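Local coordinates for protein putative ferredoxin--NADP reductase (PDB 2OK8) that transfers electrons between ferredoxin and NADP(H) through a bound FAD, and may serve the last step of isoprenoid precursor synthesis, at residues Cys54-Tyr59 / Gly140-Leu145; Lys190-Tyr195 / Ser205-Tyr210; His37-His42 / Met111-Val116. All coordinates share one frame; numbering follows the deposited sequence.

In the fold
From the N terminus, the chain runs through strand 35-41 and then strand 53-56. Contact 3 closes a long loop by bringing 111-116 back alongside 37-42, and contact 1 closes another when helix 137-144 reaches residues 54-59. The two loops cross, because 54-59 lies inside the first and 140-145 beyond it. The contact centres are about 14 Å apart and they touch, Cys54 packing on Val116 and Ile142 on Leu38; both reach the same antiparallel FAD-domain sheet, contact 3 joining two strands and contact 1 a strand and a packed helix. Contact 2 opens afterwards, closing a short loop between helix 183-192 and strand 211-217 of the NADP-binding domain, about 32 Å from contact 1, centre to centre.

Contact 1: residues Cys54-Tyr59 / Gly140-Leu145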
loop_
_atom_site.group_PDB
_atom_site.type_symbol
_atom_site.label_atom_id
_atom_site.label_comp_id
_atom_site.label_asym_id
_atom_site.label_seq_id
_atom_site.Cartn_x
_atom_site.Cartn_y
_atom_site.Cartn_z
ATOM N N CYS A 54 1.235 -12.353 -9.763
ATOM C CA CYS A 54 0.391 -11.362 -10.346
ATOM C C CYS A 54 -0.164 -10.548 -9.194
ATOM O O CYS A 54 -0.144 -10.996 -8.045
ATOM C CB CYS A 54 -0.716 -12.001 -11.187
ATOM S SG CYS A 54 -1.868 -12.962 -10.274
ATOM N N GLY A 55 -0.630 -9.342 -9.493
ATOM C CA GLY A 55 -1.287 -8.527 -8.488
ATOM C C GLY A 55 -2.763 -8.594 -8.707
ATOM O O GLY A 55 -3.218 -8.650 -9.827
ATOM N N ILE A 56 -3.526 -8.601 -7.628
ATOM C CA ILE A 56 -4.980 -8.482 -7.741
ATOM C C ILE A 56 -5.377 -7.187 -7.048
ATOM O O ILE A 56 -4.908 -6.907 -5.938
ATOM C CB ILE A 56 -5.699 -9.679 -7.087
ATOM C CG1 ILE A 56 -5.378 -10.980 -7.851
ATOM C CG2 ILE A 56 -7.184 -9.409 -6.964
ATOM C CD1 ILE A 56 -5.990 -12.219 -7.242
ATOM N N ILE A 57 -6.209 -6.388 -7.718
ATOM C CA ILE A 57 -6.728 -5.178 -7.111
ATOM C C ILE A 57 -8.114 -5.489 -6.572
ATOM O O ILE A 57 -9.057 -5.672 -7.346
ATOM C CB ILE A 57 -6.743 -3.943 -8.081
ATOM C CG1 ILE A 57 -5.439 -3.853 -8.879
ATOM C CG2 ILE A 57 -7.001 -2.638 -7.300
ATOM C CD1 ILE A 57 -5.484 -2.856 -10.007
ATOM N N PRO A 58 -8.238 -5.581 -5.238
ATOM C CA PRO A 58 -9.554 -5.874 -4.709
ATOM C C PRO A 58 -10.581 -4.799 -5.072
ATOM O O PRO A 58 -10.281 -3.605 -5.021
ATOM C CB PRO A 58 -9.326 -5.935 -3.190
ATOM C CG PRO A 58 -7.848 -6.106 -3.023
ATOM C CD PRO A 58 -7.233 -5.417 -4.171
ATOM N N TYR A 59 -11.768 -5.250 -5.463
ATOM C CA TYR A 59 -12.974 -4.418 -5.631
ATOM C C TYR A 59 -12.905 -3.453 -6.781
ATOM O O TYR A 59 -13.817 -2.661 -6.980
ATOM C CB TYR A 59 -13.326 -3.662 -4.354
ATOM C CG TYR A 59 -13.617 -4.555 -3.177
ATOM C CD1 TYR A 59 -12.634 -4.820 -2.237
ATOM C CD2 TYR A 59 -14.879 -5.135 -3.000
ATOM C CE1 TYR A 59 -12.883 -5.633 -1.148
ATOM C CE2 TYR A 59 -15.140 -5.961 -1.905
ATOM C CZ TYR A 59 -14.134 -6.202 -0.983
ATOM O OH TYR A 59 -14.358 -7.004 0.129
ATOM N N GLY A 140 -11.295 -10.931 2.043
ATOM C CA GLY A 140 -12.741 -10.731 2.021
ATOM C C GLY A 140 -13.315 -10.619 0.632
ATOM O O GLY A 140 -14.421 -11.085 0.364
ATOM N N PHE A 141 -12.554 -9.998 -0.261
ATOM C CA PHE A 141 -12.924 -9.870 -1.666
ATOM C C PHE A 141 -12.949 -11.231 -2.375
ATOM O O PHE A 141 -13.871 -11.519 -3.130
ATOM C CB PHE A 141 -11.938 -8.924 -2.374
ATOM C CG PHE A 141 -12.107 -8.862 -3.867
ATOM C CD1 PHE A 141 -13.264 -8.333 -4.434
ATOM C CD2 PHE A 141 -11.112 -9.314 -4.701
ATOM C CE1 PHE A 141 -13.412 -8.269 -5.806
ATOM C CE2 PHE A 141 -11.252 -9.261 -6.070
ATOM C CZ PHE A 141 -12.403 -8.734 -6.633
ATOM N N ILE A 142 -11.911 -12.039 -2.151
ATOM C CA ILE A 142 -11.776 -13.355 -2.768
ATOM C C ILE A 142 -12.821 -14.334 -2.211
ATOM O O ILE A 142 -13.383 -15.139 -2.963
ATOM C CB ILE A 142 -10.323 -13.901 -2.609
ATOM C CG1 ILE A 142 -9.330 -12.957 -3.284
ATOM C CG2 ILE A 142 -10.189 -15.355 -3.131
ATOM C CD1 ILE A 142 -9.553 -12.783 -4.786
ATOM N N LYS A 143 -13.085 -14.234 -0.910
ATOM C CA LYS A 143 -14.148 -14.992 -0.253
ATOM C C LYS A 143 -15.481 -14.822 -0.984
ATOM O O LYS A 143 -16.142 -15.814 -1.303
ATOM C CB LYS A 143 -14.300 -14.541 1.203
ATOM C CG LYS A 143 -14.522 -15.643 2.214
ATOM C CD LYS A 143 -15.864 -16.323 2.078
ATOM C CE LYS A 143 -16.108 -17.307 3.221
ATOM N NZ LYS A 143 -17.020 -18.410 2.786
ATOM N N ASN A 144 -15.867 -13.574 -1.260
ATOM C CA ASN A 144 -17.165 -13.294 -1.860
ATOM C C ASN A 144 -17.190 -13.333 -3.387
ATOM O O ASN A 144 -18.263 -13.181 -3.998
ATOM C CB ASN A 144 -17.741 -11.973 -1.316
ATOM C CG ASN A 144 -17.904 -11.986 0.205
ATOM O OD1 ASN A 144 -18.404 -12.953 0.787
ATOM N ND2 ASN A 144 -17.472 -10.915 0.852
ATOM N N LEU A 145 -16.022 -13.540 -4.002
ATOM C CA LEU A 145 -15.923 -13.624 -5.461
ATOM C C LEU A 145 -16.638 -14.859 -5.974
ATOM O O LEU A 145 -16.599 -15.916 -5.338
ATOM C CB LEU A 145 -14.466 -13.695 -5.926
ATOM C CG LEU A 145 -13.710 -12.533 -6.577
ATOM C CD1 LEU A 145 -12.444 -13.082 -7.208
ATOM C CD2 LEU A 145 -14.524 -11.790 -7.627
#
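The ring of Phe141 is covered on one face by Pro58 and the backbone of Tyr59, and on the opposite face by Leu145 from its own segment. Tyr59 N lies 3.5 Å from Phe141 CE1, and Pro58 CA makes a CH-pi contact 4.0 Å from the centroid of the Phe141 ring. Phe141 in turn presents its edge to one face of the Tyr59 ring, where CD1 stands over the centre. This is an edge-to-face pair with planes inclined at 53°. Phe141 CB rests on the same face, 3.6 Å from Tyr59 CE1. A first torsion of 172°, which sets CG trans to the amide nitrogen, carries the Phe141 ring from the helix toward the chain leaving strand 53-56.

Strand 53-56 belongs to the antiparallel FAD-binding barrel of the ferredoxin-NADP reductase fold, and helix 137-144 packs beside its end. The side chain of Pro58 also touches Tyr137, a probable FAD ligand, and lies about 6 Å from a bound FAD. Farther back along the strand, Ile56 CG2 approaches Phe141 CE2 obliquely at 4.2 Å, while the methyls Ile56 CD1 and Ile142 CD1 meet at 4.4 Å; both isoleucines also pack on Ile118. Across the subunit interface the Tyr59 ring stacks on Tyr60 of the second subunit, and Leu63 of that subunit packs against both Tyr59 and Phe141.

Contact 2: residues Lys190-Tyr195 / Ser205-Tyr210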
loop_
_atom_site.group_PDB
_atom_site.type_symbol
_atom_site.label_atom_id
_atom_site.label_comp_id
_atom_site.label_asym_id
_atom_site.label_seq_id
_atom_site.Cartn_x
_atom_site.Cartn_y
_atom_site.Cartn_z
ATOM N N LYS A 190 5.350 -28.261 -13.321
ATOM C CA LYS A 190 4.599 -28.306 -14.583
ATOM C C LYS A 190 5.461 -27.937 -15.783
ATOM O O LYS A 190 5.318 -28.539 -16.838
ATOM C CB LYS A 190 3.355 -27.417 -14.533
ATOM C CG LYS A 190 2.241 -27.944 -13.657
ATOM C CD LYS A 190 1.186 -26.876 -13.491
ATOM C CE LYS A 190 -0.058 -27.379 -12.763
ATOM N NZ LYS A 190 -0.849 -26.203 -12.201
ATOM N N LYS A 191 6.355 -26.963 -15.619
ATOM C CA LYS A 191 7.311 -26.621 -16.667
ATOM C C LYS A 191 8.396 -27.679 -16.877
ATOM O O LYS A 191 8.525 -28.227 -17.969
ATOM C CB LYS A 191 7.956 -25.258 -16.423
ATOM C CG LYS A 191 8.743 -24.761 -17.636
ATOM C CD LYS A 191 9.962 -23.951 -17.252
ATOM C CE LYS A 191 10.765 -23.539 -18.488
ATOM N NZ LYS A 191 12.136 -23.052 -18.107
ATOM N N LEU A 192 9.184 -27.952 -15.839
ATOM C CA LEU A 192 10.282 -28.925 -15.918
ATOM C C LEU A 192 9.886 -30.311 -16.445
ATOM O O LEU A 192 10.634 -30.911 -17.197
ATOM C CB LEU A 192 10.970 -29.074 -14.564
ATOM C CG LEU A 192 11.721 -27.866 -13.994
ATOM C CD1 LEU A 192 11.909 -28.030 -12.473
ATOM C CD2 LEU A 192 13.061 -27.636 -14.706
ATOM N N PHE A 193 8.720 -30.814 -16.040
ATOM C CA PHE A 193 8.257 -32.143 -16.450
ATOM C C PHE A 193 7.133 -32.117 -17.501
ATOM O O PHE A 193 6.406 -33.105 -17.662
ATOM C CB PHE A 193 7.818 -32.956 -15.230
ATOM C CG PHE A 193 8.936 -33.266 -14.269
ATOM C CD1 PHE A 193 9.872 -34.253 -14.563
ATOM C CD2 PHE A 193 9.046 -32.571 -13.061
ATOM C CE1 PHE A 193 10.920 -34.548 -13.672
ATOM C CE2 PHE A 193 10.075 -32.845 -12.162
ATOM C CZ PHE A 193 11.018 -33.848 -12.461
ATOM N N ALA A 194 7.015 -30.988 -18.210
ATOM C CA ALA A 194 6.043 -30.772 -19.298
ATOM C C ALA A 194 4.677 -31.420 -19.042
ATOM O O ALA A 194 4.309 -32.412 -19.678
ATOM C CB ALA A 194 6.629 -31.206 -20.642
ATOM N N TYR A 195 3.944 -30.840 -18.096
ATOM C CA TYR A 195 2.663 -31.359 -17.638
ATOM C C TYR A 195 1.581 -31.263 -18.712
ATOM O O TYR A 195 1.657 -30.408 -19.598
ATOM C CB TYR A 195 2.240 -30.584 -16.405
ATOM C CG TYR A 195 1.007 -31.082 -15.695
ATOM C CD1 TYR A 195 1.070 -32.176 -14.837
ATOM C CD2 TYR A 195 -0.213 -30.427 -15.837
ATOM C CE1 TYR A 195 -0.054 -32.617 -14.150
ATOM C CE2 TYR A 195 -1.345 -30.863 -15.156
ATOM C CZ TYR A 195 -1.256 -31.956 -14.315
ATOM O OH TYR A 195 -2.366 -32.399 -13.637
ATOM N N SER A 205 8.827 -35.305 -20.299
ATOM C CA SER A 205 9.993 -34.652 -19.689
ATOM C C SER A 205 11.339 -34.966 -20.358
ATOM O O SER A 205 11.710 -36.134 -20.518
ATOM C CB SER A 205 10.054 -35.001 -18.190
ATOM O OG SER A 205 11.323 -34.711 -17.620
ATOM N N ASN A 206 12.063 -33.908 -20.731
ATOM C CA ASN A 206 13.470 -34.009 -21.149
ATOM C C ASN A 206 14.399 -33.794 -19.945
ATOM O O ASN A 206 15.605 -34.050 -20.015
ATOM C CB ASN A 206 13.801 -32.971 -22.232
ATOM C CG ASN A 206 12.577 -32.532 -23.027
ATOM O OD1 ASN A 206 11.909 -33.345 -23.669
ATOM N ND2 ASN A 206 12.280 -31.235 -22.985
ATOM N N TYR A 207 13.812 -33.303 -18.852
ATOM C CA TYR A 207 14.523 -32.965 -17.626
ATOM C C TYR A 207 14.840 -34.207 -16.812
ATOM O O TYR A 207 13.949 -35.010 -16.520
ATOM C CB TYR A 207 13.661 -32.003 -16.803
ATOM C CG TYR A 207 14.185 -31.697 -15.425
ATOM C CD1 TYR A 207 15.224 -30.789 -15.247
ATOM C CD2 TYR A 207 13.623 -32.291 -14.296
ATOM C CE1 TYR A 207 15.704 -30.488 -13.986
ATOM C CE2 TYR A 207 14.106 -31.996 -13.012
ATOM C CZ TYR A 207 15.145 -31.093 -12.875
ATOM O OH TYR A 207 15.642 -30.782 -11.637
ATOM N N THR A 208 16.107 -34.362 -16.439
ATOM C CA THR A 208 16.528 -35.511 -15.628
ATOM C C THR A 208 17.292 -35.101 -14.358
ATOM O O THR A 208 18.040 -35.896 -13.780
ATOM C CB THR A 208 17.355 -36.538 -16.458
ATOM O OG1 THR A 208 18.520 -35.900 -16.995
ATOM C CG2 THR A 208 16.514 -37.130 -17.604
ATOM N N GLY A 209 17.105 -33.858 -13.928
ATOM C CA GLY A 209 17.689 -33.384 -12.675
ATOM C C GLY A 209 16.910 -33.903 -11.480
ATOM O O GLY A 209 15.879 -34.563 -11.626
ATOM N N TYR A 210 17.400 -33.593 -10.289
ATOM C CA TYR A 210 16.793 -34.072 -9.067
ATOM C C TYR A 210 16.239 -32.911 -8.228
ATOM O O TYR A 210 16.922 -31.895 -7.995
ATOM C CB TYR A 210 17.804 -34.892 -8.273
ATOM C CG TYR A 210 17.181 -35.728 -7.179
ATOM C CD1 TYR A 210 16.413 -36.859 -7.486
ATOM C CD2 TYR A 210 17.349 -35.388 -5.835
ATOM C CE1 TYR A 210 15.828 -37.630 -6.476
ATOM C CE2 TYR A 210 16.777 -36.145 -4.829
ATOM C CZ TYR A 210 16.020 -37.264 -5.157
ATOM O OH TYR A 210 15.461 -38.019 -4.156
#
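Tyr207, Phe193 and Leu192 bury the most surface where the end of helix 183-192 meets the loop leading into strand 211-217. The helix closes in a Schellman motif, with Tyr195 N bonded to Lys190 O, Ala194 N to Lys191 O, and Ala194 as the C-prime residue at positive phi. Phe193 is thereby the first residue to leave helical geometry, and its ring turns toward the returning loop.

Tyr207 stands with each side of its ring occupied. A chi1 of 173°, CG trans to the backbone N, swings the ring there. Over one face comes Leu192 CD2, a CH-pi contact 4.1 Å from the ring centroid and 22° off the normal. On the opposite face Gly209 N, from the tyrosine's own segment, sits above the centre. Phe193 CE1 lies at the edge, in the plane of the ring, and the two aromatic rings form an offset edge-to-face pair, Tyr207 turning its edge to the face of Phe193. Their planes are almost perpendicular, at 84°, and Phe193 CZ comes within 3.5 Å of Tyr207 CD2. The phenol hydroxyl of Tyr207 is hydrogen-bonded to Thr171 O, just ahead of strand 173-178, which fixes the far end of the ring.

Around this group Leu192 packs on helix 166-169 and on Phe173, while Phe193 stacks on Tyr236, joining helix and loop to neighbouring parts of the nucleotide-binding domain. Ser205, poorly ordered, comes in beside the phenylalanine, its OG 3.4 Å from Phe193 CD1. At the root of the tyrosine side chain, Tyr207 CB lies 3.2 Å from the carbonyl oxygen Leu192 O.

Contact 3: residues His37-His42 / Met111-Val116; sequences HLEINH and MENLSV
Glu39 OE2 is gripped twice, by the amide of Asn113 and by a water. Asn113 ND2 donates to Glu39 OE2 over 3.0 Å, arriving from above the carboxylate plane, 56° out of it, and the two side chains cross at about a right angle. The water donates to Glu39 OE2 and accepts from Asn113 N, so carboxylate and backbone are bridged as well. An extended glutamate, CG anti to the backbone N (chi1 -165°), reaches along to this meeting point, where Met111 CE also touches OE2 at 3.8 Å.

Behind these side chains the backbones pair. Ile40 N gives a 2.7 Å bond to Leu114 O, and Leu114 N returns one to Ile40 O; Leu38 and Val116 form the next hydrogen-bonded pair, with Leu38 N 2.8 Å from Val116 O. Between them Glu39 and Ser115 make a non-hydrogen-bonded pair. Leu38 and Val116 lie side by side, as do Ile40 and Leu114 on the same face of the sheet, whose CD1 atoms meet at 3.9 Å. Ile40 packs onward on Ile151, and Leu114 on Leu153, both of strand 150-157.

Just past the end of strand 35-41, His42 lays one face of its ring under Leu114 CD2. A second water accepts from His42 N and lies within 2.9 Å of Glu112 O. His42 ND1 is hydrogen-bonded to Phe46 N, and Ser115 OG to Ser106 OG.

Val116 touches Tyr103 and Ile118, probable FAD-binding residues, and this antiparallel ladder joins two neighbouring strands of the flavin-binding beta barrel of ferredoxin-NADP reductases.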
loop_
_atom_site.group_PDB
_atom_site.type_symbol
_atom_site.label_atom_id
_atom_site.label_comp_id
_atom_site.label_asym_id
_atom_site.label_seq_id
_atom_site.Cartn_x
_atom_site.Cartn_y
_atom_site.Cartn_z
ATOM N N HIS A 37 -8.149 -22.078 -4.886
ATOM C CA HIS A 37 -7.506 -22.064 -6.184
ATOM C C HIS A 37 -8.454 -21.324 -7.132
ATOM O O HIS A 37 -9.621 -21.690 -7.273
ATOM C CB HIS A 37 -7.313 -23.509 -6.634
ATOM C CG HIS A 37 -6.932 -23.664 -8.069
ATOM N ND1 HIS A 37 -5.619 -23.716 -8.484
ATOM C CD2 HIS A 37 -7.686 -23.821 -9.181
ATOM C CE1 HIS A 37 -5.579 -23.883 -9.794
ATOM N NE2 HIS A 37 -6.819 -23.945 -10.242
ATOM N N LEU A 38 -7.951 -20.267 -7.757
ATOM C CA LEU A 38 -8.721 -19.506 -8.718
ATOM C C LEU A 38 -8.168 -19.751 -10.091
ATOM O O LEU A 38 -6.979 -19.593 -10.303
ATOM C CB LEU A 38 -8.608 -18.009 -8.448
ATOM C CG LEU A 38 -9.055 -17.338 -7.167
ATOM C CD1 LEU A 38 -8.859 -15.849 -7.394
ATOM C CD2 LEU A 38 -10.506 -17.629 -6.868
ATOM N N GLU A 39 -9.031 -20.149 -11.021
ATOM C CA GLU A 39 -8.641 -20.226 -12.415
ATOM C C GLU A 39 -9.154 -18.967 -13.122
ATOM O O GLU A 39 -10.314 -18.615 -13.015
ATOM C CB GLU A 39 -9.165 -21.509 -13.060
ATOM C CG GLU A 39 -8.491 -21.832 -14.403
ATOM C CD GLU A 39 -9.033 -23.100 -15.044
ATOM O OE1 GLU A 39 -9.859 -23.787 -14.395
ATOM O OE2 GLU A 39 -8.634 -23.418 -16.192
ATOM N N ILE A 40 -8.268 -18.283 -13.831
ATOM C CA ILE A 40 -8.553 -16.931 -14.298
ATOM C C ILE A 40 -8.327 -16.838 -15.792
ATOM O O ILE A 40 -7.230 -17.133 -16.276
ATOM C CB ILE A 40 -7.661 -15.868 -13.580
ATOM C CG1 ILE A 40 -8.077 -15.690 -12.110
ATOM C CG2 ILE A 40 -7.710 -14.532 -14.333
ATOM C CD1 ILE A 40 -6.984 -15.013 -11.226
ATOM N N ASN A 41 -9.380 -16.444 -16.504
ATOM C CA ASN A 41 -9.335 -16.225 -17.943
ATOM C C ASN A 41 -8.806 -14.831 -18.202
ATOM O O ASN A 41 -9.446 -13.846 -17.854
ATOM C CB ASN A 41 -10.750 -16.387 -18.544
ATOM C CG ASN A 41 -10.807 -16.168 -20.069
ATOM O OD1 ASN A 41 -9.789 -16.109 -20.767
ATOM N ND2 ASN A 41 -12.023 -16.068 -20.583
ATOM N N HIS A 42 -7.637 -14.759 -18.817
ATOM C CA HIS A 42 -7.004 -13.488 -19.116
ATOM C C HIS A 42 -6.896 -13.217 -20.620
ATOM O O HIS A 42 -6.194 -12.286 -21.046
ATOM C CB HIS A 42 -5.644 -13.402 -18.428
ATOM C CG HIS A 42 -4.667 -14.458 -18.843
ATOM N ND1 HIS A 42 -3.631 -14.206 -19.715
ATOM C CD2 HIS A 42 -4.523 -15.746 -18.456
ATOM C CE1 HIS A 42 -2.905 -15.299 -19.871
ATOM N NE2 HIS A 42 -3.426 -16.249 -19.118
ATOM N N MET A 111 -0.599 -23.256 -20.253
ATOM C CA MET A 111 -2.010 -23.332 -19.888
ATOM C C MET A 111 -2.697 -22.081 -20.443
ATOM O O MET A 111 -2.097 -21.008 -20.494
ATOM C CB MET A 111 -2.203 -23.442 -18.366
ATOM C CG MET A 111 -3.641 -23.856 -17.961
ATOM S SD MET A 111 -3.932 -24.281 -16.215
ATOM C CE MET A 111 -4.931 -22.926 -15.592
ATOM N N GLU A 112 -3.944 -22.231 -20.874
ATOM C CA GLU A 112 -4.711 -21.116 -21.415
ATOM C C GLU A 112 -5.054 -20.075 -20.351
ATOM O O GLU A 112 -4.809 -18.881 -20.534
ATOM C CB GLU A 112 -5.991 -21.622 -22.068
ATOM C CG GLU A 112 -5.802 -22.042 -23.507
ATOM C CD GLU A 112 -6.888 -21.492 -24.409
ATOM O OE1 GLU A 112 -7.923 -21.029 -23.873
ATOM O OE2 GLU A 112 -6.699 -21.516 -25.646
ATOM N N ASN A 113 -5.651 -20.546 -19.261
ATOM C CA ASN A 113 -5.939 -19.731 -18.102
ATOM C C ASN A 113 -4.736 -19.700 -17.164
ATOM O O ASN A 113 -3.778 -20.455 -17.347
ATOM C CB ASN A 113 -7.170 -20.279 -17.385
ATOM C CG ASN A 113 -8.431 -20.213 -18.243
ATOM O OD1 ASN A 113 -8.517 -19.434 -19.188
ATOM N ND2 ASN A 113 -9.417 -21.029 -17.904
ATOM N N LEU A 114 -4.772 -18.807 -16.183
ATOM C CA LEU A 114 -3.774 -18.813 -15.132
ATOM C C LEU A 114 -4.446 -19.192 -13.836
ATOM O O LEU A 114 -5.673 -19.083 -13.698
ATOM C CB LEU A 114 -3.003 -17.472 -15.015
ATOM C CG LEU A 114 -3.608 -16.159 -14.508
ATOM C CD1 LEU A 114 -3.651 -16.076 -12.992
ATOM C CD2 LEU A 114 -2.777 -15.022 -15.032
ATOM N N SER A 115 -3.648 -19.665 -12.888
ATOM C CA SER A 115 -4.195 -20.031 -11.598
ATOM C C SER A 115 -3.362 -19.450 -10.506
ATOM O O SER A 115 -2.198 -19.139 -10.694
ATOM C CB SER A 115 -4.269 -21.539 -11.439
ATOM O OG SER A 115 -2.969 -22.091 -11.472
ATOM N N VAL A 116 -3.981 -19.369 -9.342
ATOM C CA VAL A 116 -3.442 -18.692 -8.194
ATOM C C VAL A 116 -4.109 -19.373 -7.006
ATOM O O VAL A 116 -5.240 -19.811 -7.106
ATOM C CB VAL A 116 -3.749 -17.151 -8.360
ATOM C CG1 VAL A 116 -4.797 -16.610 -7.401
ATOM C CG2 VAL A 116 -2.498 -16.352 -8.416
HETATM O O HOH W 1 -6.813 -23.291 -18.807
HETATM O O HOH W 2 -6.721 -16.767 -20.512
HETATM O O HOH W 3 -1.726 -18.864 -18.406
#